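Local coordinates for CurH (Lyngbya majuscula, PDB 3KG7), which probably dehydrates beta-hydroxyacyl intermediates during curacin biosynthesis, as the double-hotdog dehydratase domain of a polyketide synthase module, at residues V43-V48 against A286-L292; I71-L77 against Q117-M122; V224-R230 against F281-P287. All coordinates share one frame; numbering follows the deposited sequence.

Interaction 1 (V43-V48 against A286-L292)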
loop_
_atom_site.group_PDB
_atom_site.type_symbol
_atom_site.label_atom_id
_atom_site.label_comp_id
_atom_site.label_asym_id
_atom_site.label_seq_id
_atom_site.Cartn_x
_atom_site.Cartn_y
_atom_site.Cartn_z
ATOM N N VAL C 43 -22.172 -4.208 -21.629
ATOM C CA VAL C 43 -21.853 -3.712 -22.976
ATOM C C VAL C 43 -21.327 -4.880 -23.824
ATOM O O VAL C 43 -20.427 -5.609 -23.402
ATOM C CB VAL C 43 -20.833 -2.547 -22.957
ATOM C CG1 VAL C 43 -20.702 -1.935 -24.339
ATOM C CG2 VAL C 43 -21.259 -1.477 -21.968
ATOM N N TYR C 44 -21.896 -5.053 -25.015
ATOM C CA TYR C 44 -21.616 -6.221 -25.860
ATOM C C TYR C 44 -21.745 -7.507 -25.049
ATOM O O TYR C 44 -20.899 -8.404 -25.128
ATOM C CB TYR C 44 -20.233 -6.119 -26.515
ATOM C CG TYR C 44 -20.051 -4.862 -27.328
ATOM C CD1 TYR C 44 -20.684 -4.713 -28.564
ATOM C CD2 TYR C 44 -19.253 -3.817 -26.858
ATOM C CE1 TYR C 44 -20.527 -3.557 -29.311
ATOM C CE2 TYR C 44 -19.087 -2.656 -27.602
ATOM C CZ TYR C 44 -19.728 -2.534 -28.828
ATOM O OH TYR C 44 -19.571 -1.385 -29.569
ATOM N N ASP C 45 -22.816 -7.567 -24.258
ATOM C CA ASP C 45 -23.106 -8.683 -23.352
ATOM C C ASP C 45 -21.915 -9.059 -22.459
ATOM O O ASP C 45 -21.739 -10.224 -22.094
ATOM C CB ASP C 45 -23.631 -9.897 -24.126
ATOM C CG ASP C 45 -24.676 -10.675 -23.348
ATOM O OD1 ASP C 45 -24.368 -11.205 -22.259
ATOM O OD2 ASP C 45 -25.817 -10.763 -23.835
ATOM N N THR C 46 -21.105 -8.061 -22.114
ATOM C CA THR C 46 -19.970 -8.249 -21.211
ATOM C C THR C 46 -20.105 -7.302 -20.017
ATOM O O THR C 46 -20.293 -6.092 -20.193
ATOM C CB THR C 46 -18.616 -8.020 -21.931
ATOM O OG1 THR C 46 -18.578 -8.785 -23.144
ATOM C CG2 THR C 46 -17.451 -8.435 -21.050
ATOM N N PRO C 47 -20.033 -7.851 -18.794
ATOM C CA PRO C 47 -20.049 -6.980 -17.623
ATOM C C PRO C 47 -18.858 -6.030 -17.667
ATOM O O PRO C 47 -17.702 -6.472 -17.731
ATOM C CB PRO C 47 -19.920 -7.959 -16.447
ATOM C CG PRO C 47 -20.384 -9.284 -17.000
ATOM C CD PRO C 47 -19.936 -9.277 -18.428
ATOM N N VAL C 48 -19.159 -4.733 -17.668
ATOM C CA VAL C 48 -18.146 -3.677 -17.730
ATOM C C VAL C 48 -18.460 -2.609 -16.702
ATOM O O VAL C 48 -19.626 -2.272 -16.503
ATOM C CB VAL C 48 -18.124 -3.001 -19.125
ATOM C CG1 VAL C 48 -17.170 -1.814 -19.137
ATOM C CG2 VAL C 48 -17.751 -4.010 -20.219
ATOM N N ALA C 286 -16.787 3.424 -29.770
ATOM C CA ALA C 286 -15.850 2.364 -29.427
ATOM C C ALA C 286 -16.381 1.003 -29.868
ATOM O O ALA C 286 -17.192 0.393 -29.166
ATOM C CB ALA C 286 -15.544 2.378 -27.926
ATOM N N PRO C 287 -15.939 0.532 -31.049
ATOM C CA PRO C 287 -16.319 -0.800 -31.528
ATOM C C PRO C 287 -15.739 -1.897 -30.637
ATOM O O PRO C 287 -14.687 -1.706 -30.025
ATOM C CB PRO C 287 -15.722 -0.860 -32.937
ATOM C CG PRO C 287 -14.639 0.156 -32.943
ATOM C CD PRO C 287 -15.066 1.239 -32.004
ATOM N N SER C 288 -16.431 -3.032 -30.577
ATOM C CA SER C 288 -16.104 -4.106 -29.634
ATOM C C SER C 288 -14.679 -4.665 -29.745
ATOM O O SER C 288 -14.089 -5.043 -28.735
ATOM C CB SER C 288 -17.127 -5.235 -29.734
ATOM O OG SER C 288 -17.073 -6.047 -28.578
ATOM N N GLN C 289 -14.139 -4.715 -30.965
ATOM C CA GLN C 289 -12.761 -5.167 -31.202
ATOM C C GLN C 289 -11.735 -4.296 -30.479
ATOM O O GLN C 289 -10.768 -4.812 -29.918
ATOM C CB GLN C 289 -12.428 -5.193 -32.698
ATOM C CG GLN C 289 -13.405 -5.968 -33.572
ATOM C CD GLN C 289 -14.523 -5.099 -34.129
ATOM O OE1 GLN C 289 -14.995 -4.164 -33.476
ATOM N NE2 GLN C 289 -14.955 -5.411 -35.345
ATOM N N LEU C 290 -11.946 -2.980 -30.509
ATOM C CA LEU C 290 -11.079 -2.031 -29.806
ATOM C C LEU C 290 -11.410 -1.933 -28.313
ATOM O O LEU C 290 -10.507 -1.921 -27.475
ATOM C CB LEU C 290 -11.154 -0.643 -30.454
ATOM C CG LEU C 290 -10.184 -0.294 -31.589
ATOM C CD1 LEU C 290 -10.752 0.823 -32.455
ATOM C CD2 LEU C 290 -8.806 0.091 -31.047
ATOM N N PHE C 291 -12.707 -1.876 -28.001
ATOM C CA PHE C 291 -13.207 -1.669 -26.641
ATOM C C PHE C 291 -12.930 -2.836 -25.696
ATOM O O PHE C 291 -12.475 -2.619 -24.568
ATOM C CB PHE C 291 -14.709 -1.372 -26.675
ATOM C CG PHE C 291 -15.279 -0.919 -25.356
ATOM C CD1 PHE C 291 -15.027 0.366 -24.869
ATOM C CD2 PHE C 291 -16.090 -1.766 -24.607
ATOM C CE1 PHE C 291 -15.559 0.788 -23.656
ATOM C CE2 PHE C 291 -16.630 -1.343 -23.385
ATOM C CZ PHE C 291 -16.363 -0.066 -22.917
ATOM N N LEU C 292 -13.199 -4.059 -26.157
ATOM C CA LEU C 292 -13.033 -5.274 -25.337
ATOM C C LEU C 292 -11.616 -5.865 -25.366
ATOM O O LEU C 292 -11.386 -6.984 -24.903
ATOM C CB LEU C 292 -14.102 -6.330 -25.668
ATOM C CG LEU C 292 -15.526 -6.069 -25.151
ATOM C CD1 LEU C 292 -16.470 -7.182 -25.569
ATOM C CD2 LEU C 292 -15.576 -5.883 -23.629
#

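Interaction 2 (I71-L77 against Q117-M122)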
loop_
_atom_site.group_PDB
_atom_site.type_symbol
_atom_site.label_atom_id
_atom_site.label_comp_id
_atom_site.label_asym_id
_atom_site.label_seq_id
_atom_site.Cartn_x
_atom_site.Cartn_y
_atom_site.Cartn_z
ATOM N N ILE C 71 -10.853 14.459 -15.867
ATOM C CA ILE C 71 -11.112 13.036 -15.736
ATOM C C ILE C 71 -10.958 12.384 -17.098
ATOM O O ILE C 71 -11.542 12.850 -18.078
ATOM C CB ILE C 71 -12.533 12.758 -15.187
ATOM C CG1 ILE C 71 -12.737 13.452 -13.830
ATOM C CG2 ILE C 71 -12.771 11.246 -15.064
ATOM C CD1 ILE C 71 -14.194 13.729 -13.480
ATOM N N ASN C 72 -10.148 11.329 -17.158
ATOM C CA ASN C 72 -10.011 10.525 -18.376
ATOM C C ASN C 72 -10.216 9.039 -18.127
ATOM O O ASN C 72 -9.786 8.493 -17.097
ATOM C CB ASN C 72 -8.650 10.730 -19.036
ATOM C CG ASN C 72 -8.284 12.189 -19.182
ATOM O OD1 ASN C 72 -7.999 12.869 -18.188
ATOM N ND2 ASN C 72 -8.268 12.676 -20.422
ATOM N N PHE C 73 -10.881 8.387 -19.071
ATOM C CA PHE C 73 -11.022 6.942 -19.030
ATOM C C PHE C 73 -10.211 6.331 -20.154
ATOM O O PHE C 73 -10.324 6.732 -21.315
ATOM C CB PHE C 73 -12.483 6.516 -19.136
ATOM C CG PHE C 73 -13.412 7.360 -18.329
ATOM C CD1 PHE C 73 -13.316 7.392 -16.941
ATOM C CD2 PHE C 73 -14.388 8.132 -18.957
ATOM C CE1 PHE C 73 -14.171 8.187 -16.191
ATOM C CE2 PHE C 73 -15.259 8.934 -18.208
ATOM C CZ PHE C 73 -15.150 8.958 -16.823
ATOM N N GLN C 74 -9.376 5.370 -19.786
ATOM C CA GLN C 74 -8.571 4.628 -20.737
ATOM C C GLN C 74 -9.315 3.329 -21.075
ATOM O O GLN C 74 -10.499 3.366 -21.440
ATOM C CB GLN C 74 -7.174 4.376 -20.153
ATOM C CG GLN C 74 -6.350 5.647 -19.886
ATOM C CD GLN C 74 -6.820 6.437 -18.663
ATOM O OE1 GLN C 74 -6.816 5.933 -17.543
ATOM N NE2 GLN C 74 -7.214 7.687 -18.877
ATOM N N GLN C 75 -8.648 2.183 -20.957
ATOM C CA GLN C 75 -9.329 0.917 -21.229
ATOM C C GLN C 75 -10.308 0.560 -20.105
ATOM O O GLN C 75 -10.055 0.852 -18.930
ATOM C CB GLN C 75 -8.355 -0.225 -21.540
ATOM C CG GLN C 75 -6.986 -0.122 -20.885
ATOM C CD GLN C 75 -5.934 -0.954 -21.614
ATOM O OE1 GLN C 75 -6.240 -1.684 -22.570
ATOM N NE2 GLN C 75 -4.684 -0.846 -21.166
ATOM N N PRO C 76 -11.461 -0.021 -20.477
ATOM C CA PRO C 76 -12.449 -0.468 -19.491
ATOM C C PRO C 76 -11.986 -1.653 -18.640
ATOM O O PRO C 76 -11.197 -2.481 -19.104
ATOM C CB PRO C 76 -13.645 -0.890 -20.355
ATOM C CG PRO C 76 -13.085 -1.146 -21.696
ATOM C CD PRO C 76 -11.914 -0.239 -21.862
ATOM N N LEU C 77 -12.475 -1.708 -17.401
ATOM C CA LEU C 77 -12.359 -2.899 -16.572
ATOM C C LEU C 77 -13.568 -3.773 -16.879
ATOM O O LEU C 77 -14.694 -3.425 -16.521
ATOM C CB LEU C 77 -12.321 -2.523 -15.086
ATOM C CG LEU C 77 -11.725 -3.504 -14.069
ATOM C CD1 LEU C 77 -11.381 -2.779 -12.787
ATOM C CD2 LEU C 77 -12.653 -4.663 -13.763
ATOM N N GLN C 117 -3.189 -2.592 -16.089
ATOM C CA GLN C 117 -3.918 -1.805 -17.071
ATOM C C GLN C 117 -4.532 -0.624 -16.356
ATOM O O GLN C 117 -5.122 -0.788 -15.296
ATOM C CB GLN C 117 -5.035 -2.643 -17.695
ATOM C CG GLN C 117 -4.576 -3.928 -18.399
ATOM C CD GLN C 117 -5.724 -4.675 -19.076
ATOM O OE1 GLN C 117 -6.634 -4.068 -19.654
ATOM N NE2 GLN C 117 -5.680 -5.997 -19.013
ATOM N N GLN C 118 -4.406 0.565 -16.933
ATOM C CA GLN C 118 -5.011 1.746 -16.337
ATOM C C GLN C 118 -6.424 1.960 -16.874
ATOM O O GLN C 118 -6.683 1.774 -18.058
ATOM C CB GLN C 118 -4.138 2.981 -16.560
ATOM C CG GLN C 118 -4.348 4.076 -15.505
ATOM C CD GLN C 118 -3.648 5.382 -15.840
ATOM O OE1 GLN C 118 -2.574 5.387 -16.448
ATOM N NE2 GLN C 118 -4.258 6.501 -15.444
ATOM N N HIS C 119 -7.333 2.349 -15.994
ATOM C CA HIS C 119 -8.715 2.558 -16.381
ATOM C C HIS C 119 -9.137 4.021 -16.276
ATOM O O HIS C 119 -10.003 4.482 -17.036
ATOM C CB HIS C 119 -9.623 1.647 -15.562
ATOM C CG HIS C 119 -9.254 0.201 -15.666
ATOM N ND1 HIS C 119 -9.431 -0.531 -16.821
ATOM C CD2 HIS C 119 -8.699 -0.644 -14.766
ATOM C CE1 HIS C 119 -9.006 -1.765 -16.627
ATOM N NE2 HIS C 119 -8.560 -1.860 -15.386
ATOM N N ALA C 120 -8.511 4.751 -15.353
ATOM C CA ALA C 120 -8.891 6.133 -15.104
ATOM C C ALA C 120 -7.779 6.997 -14.501
ATOM O O ALA C 120 -6.894 6.499 -13.800
ATOM C CB ALA C 120 -10.134 6.183 -14.219
ATOM N N SER C 121 -7.844 8.296 -14.799
ATOM C CA SER C 121 -7.022 9.302 -14.136
ATOM C C SER C 121 -7.864 10.545 -13.908
ATOM O O SER C 121 -8.776 10.828 -14.690
ATOM C CB SER C 121 -5.808 9.660 -14.992
ATOM O OG SER C 121 -6.211 10.073 -16.286
HETATM N N MSE C 122 -7.564 11.279 -12.845
HETATM C CA MSE C 122 -8.228 12.557 -12.571
HETATM C C MSE C 122 -7.516 13.316 -11.459
HETATM O O MSE C 122 -6.615 12.780 -10.808
HETATM C CB MSE C 122 -9.700 12.351 -12.205
HETATM C CG MSE C 122 -9.918 11.678 -10.865
HETATM SE SE MSE C 122 -11.462 10.486 -10.873
HETATM C CE MSE C 122 -10.791 9.138 -12.120
#

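Interaction 3 (V224-R230 against F281-P287)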
loop_
_atom_site.group_PDB
_atom_site.type_symbol
_atom_site.label_atom_id
_atom_site.label_comp_id
_atom_site.label_asym_id
_atom_site.label_seq_id
_atom_site.Cartn_x
_atom_site.Cartn_y
_atom_site.Cartn_z
ATOM N N VAL C 224 -22.579 -0.176 -32.639
ATOM C CA VAL C 224 -21.365 0.338 -32.008
ATOM C C VAL C 224 -21.696 1.177 -30.776
ATOM O O VAL C 224 -22.588 2.023 -30.816
ATOM C CB VAL C 224 -20.526 1.164 -33.025
ATOM C CG1 VAL C 224 -19.425 1.973 -32.332
ATOM C CG2 VAL C 224 -19.934 0.246 -34.100
ATOM N N PHE C 225 -20.961 0.931 -29.692
ATOM C CA PHE C 225 -21.169 1.590 -28.394
ATOM C C PHE C 225 -20.554 2.989 -28.324
ATOM O O PHE C 225 -19.522 3.260 -28.944
ATOM C CB PHE C 225 -20.586 0.705 -27.281
ATOM C CG PHE C 225 -20.787 1.234 -25.886
ATOM C CD1 PHE C 225 -22.069 1.466 -25.383
ATOM C CD2 PHE C 225 -19.687 1.452 -25.053
ATOM C CE1 PHE C 225 -22.247 1.943 -24.073
ATOM C CE2 PHE C 225 -19.853 1.921 -23.746
ATOM C CZ PHE C 225 -21.133 2.168 -23.255
ATOM N N TRP C 226 -21.207 3.871 -27.567
ATOM C CA TRP C 226 -20.671 5.195 -27.228
ATOM C C TRP C 226 -20.036 5.153 -25.833
ATOM O O TRP C 226 -20.745 5.249 -24.826
ATOM C CB TRP C 226 -21.785 6.249 -27.229
ATOM C CG TRP C 226 -22.228 6.772 -28.573
ATOM C CD1 TRP C 226 -23.372 6.437 -29.242
ATOM C CD2 TRP C 226 -21.564 7.753 -29.385
ATOM N NE1 TRP C 226 -23.455 7.132 -30.428
ATOM C CE2 TRP C 226 -22.360 7.948 -30.539
ATOM C CE3 TRP C 226 -20.372 8.478 -29.255
ATOM C CZ2 TRP C 226 -22.000 8.841 -31.561
ATOM C CZ3 TRP C 226 -20.015 9.370 -30.274
ATOM C CH2 TRP C 226 -20.828 9.540 -31.410
ATOM N N ALA C 227 -18.710 5.017 -25.781
ATOM C CA ALA C 227 -17.973 4.911 -24.513
ATOM C C ALA C 227 -17.575 6.267 -23.941
ATOM O O ALA C 227 -17.008 7.095 -24.659
ATOM C CB ALA C 227 -16.737 4.053 -24.684
ATOM N N PRO C 228 -17.882 6.501 -22.649
ATOM C CA PRO C 228 -17.357 7.668 -21.949
ATOM C C PRO C 228 -15.844 7.762 -22.115
ATOM O O PRO C 228 -15.138 6.768 -21.962
ATOM C CB PRO C 228 -17.728 7.392 -20.490
ATOM C CG PRO C 228 -18.960 6.563 -20.575
ATOM C CD PRO C 228 -18.774 5.697 -21.791
ATOM N N TRP C 229 -15.358 8.956 -22.436
ATOM C CA TRP C 229 -13.951 9.141 -22.775
ATOM C C TRP C 229 -13.234 10.149 -21.872
ATOM O O TRP C 229 -12.079 9.943 -21.486
ATOM C CB TRP C 229 -13.817 9.533 -24.248
ATOM C CG TRP C 229 -12.406 9.782 -24.688
ATOM C CD1 TRP C 229 -11.321 8.973 -24.476
ATOM C CD2 TRP C 229 -11.927 10.913 -25.427
ATOM N NE1 TRP C 229 -10.197 9.537 -25.032
ATOM C CE2 TRP C 229 -10.539 10.726 -25.622
ATOM C CE3 TRP C 229 -12.534 12.069 -25.940
ATOM C CZ2 TRP C 229 -9.747 11.655 -26.311
ATOM C CZ3 TRP C 229 -11.744 12.993 -26.623
ATOM C CH2 TRP C 229 -10.366 12.777 -26.804
ATOM N N ARG C 230 -13.913 11.248 -21.563
ATOM C CA ARG C 230 -13.409 12.215 -20.596
ATOM C C ARG C 230 -14.523 13.092 -20.034
ATOM O O ARG C 230 -15.583 13.249 -20.651
ATOM C CB ARG C 230 -12.261 13.063 -21.178
ATOM C CG ARG C 230 -12.662 14.133 -22.179
ATOM C CD ARG C 230 -11.459 14.982 -22.585
ATOM N NE ARG C 230 -11.676 15.638 -23.880
ATOM C CZ ARG C 230 -10.760 16.331 -24.556
ATOM N NH1 ARG C 230 -9.527 16.490 -24.084
ATOM N NH2 ARG C 230 -11.082 16.873 -25.719
ATOM N N PHE C 281 -19.135 16.039 -20.147
ATOM C CA PHE C 281 -19.251 14.580 -20.220
ATOM C C PHE C 281 -19.165 14.124 -21.672
ATOM O O PHE C 281 -20.110 14.301 -22.447
ATOM C CB PHE C 281 -20.561 14.090 -19.578
ATOM C CG PHE C 281 -20.701 12.584 -19.546
ATOM C CD1 PHE C 281 -21.549 11.928 -20.438
ATOM C CD2 PHE C 281 -19.981 11.816 -18.627
ATOM C CE1 PHE C 281 -21.676 10.524 -20.415
ATOM C CE2 PHE C 281 -20.108 10.414 -18.598
ATOM C CZ PHE C 281 -20.958 9.772 -19.493
ATOM N N THR C 282 -18.027 13.538 -22.034
ATOM C CA THR C 282 -17.750 13.211 -23.427
ATOM C C THR C 282 -17.782 11.704 -23.698
ATOM O O THR C 282 -17.128 10.917 -23.003
ATOM C CB THR C 282 -16.400 13.808 -23.873
ATOM O OG1 THR C 282 -16.328 15.185 -23.477
ATOM C CG2 THR C 282 -16.242 13.713 -25.382
ATOM N N VAL C 283 -18.562 11.311 -24.700
ATOM C CA VAL C 283 -18.574 9.929 -25.166
ATOM C C VAL C 283 -17.901 9.838 -26.535
ATOM O O VAL C 283 -17.911 10.796 -27.303
ATOM C CB VAL C 283 -20.008 9.332 -25.214
ATOM C CG1 VAL C 283 -20.572 9.178 -23.800
ATOM C CG2 VAL C 283 -20.938 10.184 -26.084
ATOM N N LYS C 284 -17.293 8.693 -26.822
ATOM C CA LYS C 284 -16.684 8.460 -28.128
ATOM C C LYS C 284 -17.021 7.054 -28.620
ATOM O O LYS C 284 -17.146 6.118 -27.820
ATOM C CB LYS C 284 -15.166 8.671 -28.070
ATOM C CG LYS C 284 -14.479 8.729 -29.437
ATOM C CD LYS C 284 -12.964 8.861 -29.314
ATOM C CE LYS C 284 -12.305 7.534 -28.959
ATOM N NZ LYS C 284 -10.820 7.616 -29.019
ATOM N N ARG C 285 -17.177 6.916 -29.935
ATOM C CA ARG C 285 -17.465 5.623 -30.556
ATOM C C ARG C 285 -16.372 4.600 -30.231
ATOM O O ARG C 285 -15.178 4.879 -30.376
ATOM C CB ARG C 285 -17.613 5.783 -32.069
ATOM C CG ARG C 285 -18.739 6.714 -32.499
ATOM C CD ARG C 285 -20.074 5.986 -32.676
ATOM N NE ARG C 285 -20.082 5.091 -33.839
ATOM C CZ ARG C 285 -21.170 4.741 -34.524
ATOM N NH1 ARG C 285 -22.364 5.214 -34.193
ATOM N NH2 ARG C 285 -21.059 3.916 -35.556
ATOM N N ALA C 286 -16.787 3.424 -29.770
ATOM C CA ALA C 286 -15.850 2.364 -29.427
ATOM C C ALA C 286 -16.381 1.003 -29.868
ATOM O O ALA C 286 -17.192 0.393 -29.166
ATOM C CB ALA C 286 -15.544 2.378 -27.926
ATOM N N PRO C 287 -15.939 0.532 -31.049
ATOM C CA PRO C 287 -16.319 -0.800 -31.528
ATOM C C PRO C 287 -15.739 -1.897 -30.637
ATOM O O PRO C 287 -14.687 -1.706 -30.025
ATOM C CB PRO C 287 -15.722 -0.860 -32.937
ATOM C CG PRO C 287 -14.639 0.156 -32.943
ATOM C CD PRO C 287 -15.066 1.239 -32.004
#

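Interaction 1 (V43-V48 against A286-L292)
Tyr44 OH supplies the polar link across this contact, donating a hydrogen bond to Ala286 O at 3.0 Å from a position tilted 23° off the carbonyl plane. It also receives the backbone N-H of Phe225, so one hydroxyl bridges the backbones of two neighbouring strands. Within the turn, Thr46 OG1 donates to Tyr44 O at 3.1 Å from above the carbonyl plane.

Packing over the ring is a CH-pi contact: Ser288 CB sits 3.6 Å from the centroid of the Tyr44 ring, almost exactly on its normal. A chi1 of -162° turns Ser288 OG over the same face toward Tyr44 CG. Replacing Tyr44 by an alanine would probably leave Ala286 O and the Phe225 N-H without this partner and uncover Ser288 CB.

Apolar contacts complete the interface. Leu292 CD1 reaches Tyr44 CB at 4.0 Å, and the same methyl has Thr46 OG1 as a van der Waals neighbour at 3.6 Å, the leucine and threonine side chains running alongside each other but pointing opposite ways. The Phe291 ring meets Val43 CG1 through CE2 and Val48 CG1 through CZ, both at 4.2 Å.

Reciprocal backbone bonds between Val43 and Thr46 close a tight beta hairpin whose two loop residues, Tyr44 and Asp45, are both left-handed. The short C-terminal helix 288-291 docks on its tip. With His41 two residues upstream of Val43, the local sequence is consistent with the HxxxGxxxxP motif of dehydratase active sites, Asp45 standing where that motif has glycine.

Interaction 2 (I71-L77 against Q117-M122)
Gln75 O is held twice by His119: ND1 donates to it at 2.6 Å, and His119 CA approaches at 3.3 Å in a CA-H...O contact. The carbonyl oxygen lies close to the imidazole plane, while ND1 stands above the plane of the carbonyl, 43° out of it. With CG beside the backbone N (chi1 -56°), the His119 ring swings back against the turn after strand 71-73, although the bond from CA to CB points away from it. Leu77 CB lies over the centre of one ring face, 3.8 Å from the centroid, a CH-pi contact. NE2 is bonded to Ser107 OG, so both ring nitrogens are engaged and the ring's rotation is fixed.

Farther along, Asn72 and Ser121 form an antiparallel hydrogen-bonded pair, with Asn72 N to Ser121 O at 2.9 Å and Ser121 N to Asn72 O at 3.0 Å. Gln74 N adds a bond to His119 O. Gln118, its chain extended, donates through NE2 to Ala120 O in a nearly straight bond (174°). Beside the strand ends, Ile71 CG1 packs on Met122 CB at 3.6 Å; Met122 is selenomethionine.

Tyr54 of helix 52-62 touches Leu77, His119 and Ala120. His119 and Ala120 together face Val105, a classic beta bulge in an antiparallel sheet that wraps a central helix, the hallmark of a hotdog fold.

Interaction 3 (V224-R230 against F281-P287)
Trp226 and Arg285 meet as a CH-pi pair: Arg285 CD lies over the six-membered ring, 3.7 Å from its centroid and offset toward the rim. Bends at chi2 (-89°) and chi3 (-70°) fold the arginine chain across the indole, and the guanidinium plane stands 77° from the ring plane. One guanidinium face receives Val224, whose CG1 is 3.5 Å from Arg285 NE; NH1 has a weak hydrogen bond to Ser219 OG. A cation-pi contact lies farther along, with Lys284 NZ 4.7 Å from the centroid of the Trp229 five-membered ring and over its face.

Among apolar contacts, Val283 CG2 touches Trp226 CE3 at 3.6 Å, the valine side chain lying roughly perpendicular to that of the tryptophan. Pro228 CG rests on Phe281 CZ at 3.9 Å, and Ala227 CB on Ala286 CB at 3.8 Å.

Backbone bonds join the strands antiparallel. Lys284 exchanges bonds with Ala227 in both directions, Lys284 N to Ala227 O measuring 2.7 Å. Thr282 O accepts from Trp229 N, while Thr282 N donates to Arg230 O at 2.8 Å. Trp229 and Arg230 thus both face Thr282, a classic beta bulge. Pro228 falls opposite Val283 in a non-hydrogen-bonded pair, so its missing N-H costs this pairing nothing.

The chemistry is that of long cationic side chains used for their carbon as much as their charge: Arg285 offers methylenes to the indole and a flat face to valine, while the positive end of Lys284 is probably eased by the pi cloud of Trp229.

How the interactions relate
Strand 225-236 connects the three contacts. Interactions 1 and 3, with centres about 11 Å apart, share Ala286 and Pro287, where strand 274-286 runs into helix 288-291; the Phe225 N to Tyr44 OH approach measures 2.7 Å, and Phe291 CE1 packs on Ala227 CB at 3.6 Å. Interactions 2 and 3, about 13 Å apart between centres, meet where strands 66-73 and 225-236 run side by side, Phe73 N lying 3.1 Å from Trp229 O, consistent with the two hotdog halves being joined there. Interactions 1 and 2 pack through Pro76 against Val48 and Phe291. Interaction 1 probably lies close to the active site, since His41, the presumed motif histidine, bonds to Val48 O.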